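Local structure of putative NTP pyrophosphohydrolase (3NL9) at residues Pro116-Glu121 with Glu160-Arg165. The protein probably hydrolyses nucleoside triphosphates, or related nucleotides, to the monophosphate and pyrophosphate, as an all-alpha relative of the MazG pyrophosphohydrolases. Sequence-based numbering, arbitrary orientation.
Sequences PGPLFE and EAEVVR
Glu162 lays its bent side chain obliquely across Pro118 and Leu119. Its CG is anti to the backbone N (chi1 176°), and a bend at chi2 (47°) brings the carboxylate against CB of the proline ring. Leu119 CD2 meets the methylene at Glu162 CG, 3.5 Å away. Pro118 CB packs against the carboxylate, 3.3 Å from Glu162 OE2. Beside this, Leu119 CD2 touches Val163 CG2 at 4.1 Å. Arg165, one turn on, forms a two-point salt bridge with the carboxylate. Its NE lies 2.9 Å from Glu162 OE1, nearly straight and in the guanidinium plane. The bond from NH2 to Glu162 OE2 is more bent, its acceptor somewhat off that plane. Both oxygens use syn lone pairs. Gln166 NE2 also hydrogen-bonds Glu162 OE2, so the buried acid probably stays ionised. An alanine here removes CG and the carboxylate, which would probably loosen the packing on Pro118 and Leu119 and leave Arg165 less firmly held. Leu119 also packs on Phe109, and Thr99 and Leu91 of the second subunit adjoin Leu119 and Val163. Segments 117-121 and 160-165 run nearly antiparallel (163°). They join helices 117-128 and 156-170 in an all-alpha dimer, consistent with the family's MazG-type fold.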
loop_
_atom_site.group_PDB
_atom_site.type_symbol
_atom_site.label_atom_id
_atom_site.label_comp_id
_atom_site.label_asym_id
_atom_site.label_seq_id
_atom_site.Cartn_x
_atom_site.Cartn_y
_atom_site.Cartn_z
ATOM N N PRO A 116 8.751 -9.399 -2.535
ATOM C CA PRO A 116 8.336 -8.290 -3.407
ATOM C C PRO A 116 9.445 -7.639 -4.237
ATOM O O PRO A 116 9.164 -7.040 -5.292
ATOM C CB PRO A 116 7.785 -7.242 -2.406
ATOM C CG PRO A 116 8.515 -7.480 -1.177
ATOM C CD PRO A 116 8.624 -9.015 -1.112
ATOM N N GLY A 117 10.679 -7.695 -3.755
ATOM C CA GLY A 117 11.780 -6.981 -4.417
ATOM C C GLY A 117 11.918 -7.231 -5.925
ATOM O O GLY A 117 11.964 -6.281 -6.717
ATOM N N PRO A 118 11.977 -8.490 -6.329
ATOM C CA PRO A 118 12.141 -8.819 -7.761
ATOM C C PRO A 118 10.945 -8.438 -8.602
ATOM O O PRO A 118 11.096 -8.080 -9.767
ATOM C CB PRO A 118 12.335 -10.333 -7.754
ATOM C CG PRO A 118 12.869 -10.643 -6.381
ATOM C CD PRO A 118 12.175 -9.674 -5.468
ATOM N N LEU A 119 9.744 -8.512 -8.017
ATOM C CA LEU A 119 8.556 -8.082 -8.717
ATOM C C LEU A 119 8.542 -6.571 -8.888
ATOM O O LEU A 119 8.237 -6.066 -9.972
ATOM C CB LEU A 119 7.298 -8.551 -7.973
ATOM C CG LEU A 119 7.093 -10.070 -7.814
ATOM C CD1 LEU A 119 5.947 -10.356 -6.780
ATOM C CD2 LEU A 119 6.778 -10.738 -9.146
ATOM N N PHE A 120 8.839 -5.839 -7.809
ATOM C CA PHE A 120 8.939 -4.376 -7.892
ATOM C C PHE A 120 10.000 -3.976 -8.961
ATOM O O PHE A 120 9.785 -3.057 -9.732
ATOM C CB PHE A 120 9.310 -3.772 -6.512
ATOM C CG PHE A 120 9.566 -2.276 -6.549
ATOM C CD1 PHE A 120 10.787 -1.788 -6.918
ATOM C CD2 PHE A 120 8.562 -1.379 -6.204
ATOM C CE1 PHE A 120 11.033 -0.440 -6.953
ATOM C CE2 PHE A 120 8.805 0.010 -6.219
ATOM C CZ PHE A 120 10.028 0.472 -6.597
ATOM N N GLU A 121 11.135 -4.664 -8.979
ATOM C CA GLU A 121 12.207 -4.393 -9.974
ATOM C C GLU A 121 11.700 -4.495 -11.424
ATOM O O GLU A 121 12.044 -3.684 -12.265
ATOM C CB GLU A 121 13.379 -5.357 -9.744
ATOM C CG GLU A 121 14.586 -5.106 -10.629
ATOM C CD GLU A 121 15.778 -6.023 -10.267
ATOM O OE1 GLU A 121 15.819 -6.561 -9.130
ATOM O OE2 GLU A 121 16.672 -6.191 -11.121
ATOM N N GLU A 160 4.787 -12.709 -14.013
ATOM C CA GLU A 160 4.334 -14.099 -13.888
ATOM C C GLU A 160 5.499 -15.099 -13.866
ATOM O O GLU A 160 5.502 -16.068 -13.066
ATOM C CB GLU A 160 3.355 -14.471 -15.018
ATOM C CG GLU A 160 2.869 -15.951 -14.990
ATOM C CD GLU A 160 1.860 -16.283 -16.101
ATOM O OE1 GLU A 160 1.074 -15.394 -16.513
ATOM O OE2 GLU A 160 1.851 -17.433 -16.553
ATOM N N ALA A 161 6.468 -14.906 -14.761
ATOM C CA ALA A 161 7.646 -15.771 -14.785
ATOM C C ALA A 161 8.423 -15.694 -13.465
ATOM O O ALA A 161 9.007 -16.682 -13.017
ATOM C CB ALA A 161 8.577 -15.392 -15.987
ATOM N N GLU A 162 8.435 -14.513 -12.859
ATOM C CA GLU A 162 9.097 -14.291 -11.555
ATOM C C GLU A 162 8.387 -15.046 -10.415
ATOM O O GLU A 162 9.045 -15.624 -9.527
ATOM C CB GLU A 162 9.177 -12.780 -11.262
ATOM C CG GLU A 162 9.772 -12.355 -9.883
ATOM C CD GLU A 162 11.081 -13.062 -9.519
ATOM O OE1 GLU A 162 11.947 -13.297 -10.411
ATOM O OE2 GLU A 162 11.265 -13.360 -8.312
ATOM N N VAL A 163 7.061 -15.048 -10.453
ATOM C CA VAL A 163 6.275 -15.826 -9.510
ATOM C C VAL A 163 6.642 -17.310 -9.648
ATOM O O VAL A 163 6.966 -17.925 -8.645
ATOM C CB VAL A 163 4.750 -15.575 -9.634
ATOM C CG1 VAL A 163 3.970 -16.481 -8.697
ATOM C CG2 VAL A 163 4.407 -14.118 -9.301
ATOM N N VAL A 164 6.618 -17.856 -10.871
ATOM C CA VAL A 164 7.021 -19.272 -11.138
ATOM C C VAL A 164 8.454 -19.553 -10.663
ATOM O O VAL A 164 8.723 -20.588 -10.063
ATOM C CB VAL A 164 6.871 -19.651 -12.640
ATOM C CG1 VAL A 164 7.368 -21.102 -12.921
ATOM C CG2 VAL A 164 5.418 -19.505 -13.084
ATOM N N ARG A 165 9.377 -18.620 -10.913
ATOM C CA ARG A 165 10.750 -18.762 -10.433
ATOM C C ARG A 165 10.809 -18.907 -8.894
ATOM O O ARG A 165 11.491 -19.780 -8.369
ATOM C CB ARG A 165 11.615 -17.568 -10.872
ATOM C CG ARG A 165 13.102 -17.726 -10.524
ATOM C CD ARG A 165 13.874 -16.417 -10.619
ATOM N NE ARG A 165 13.550 -15.492 -9.523
ATOM C CZ ARG A 165 13.949 -15.642 -8.260
ATOM N NH1 ARG A 165 14.696 -16.692 -7.895
ATOM N NH2 ARG A 165 13.594 -14.734 -7.350
#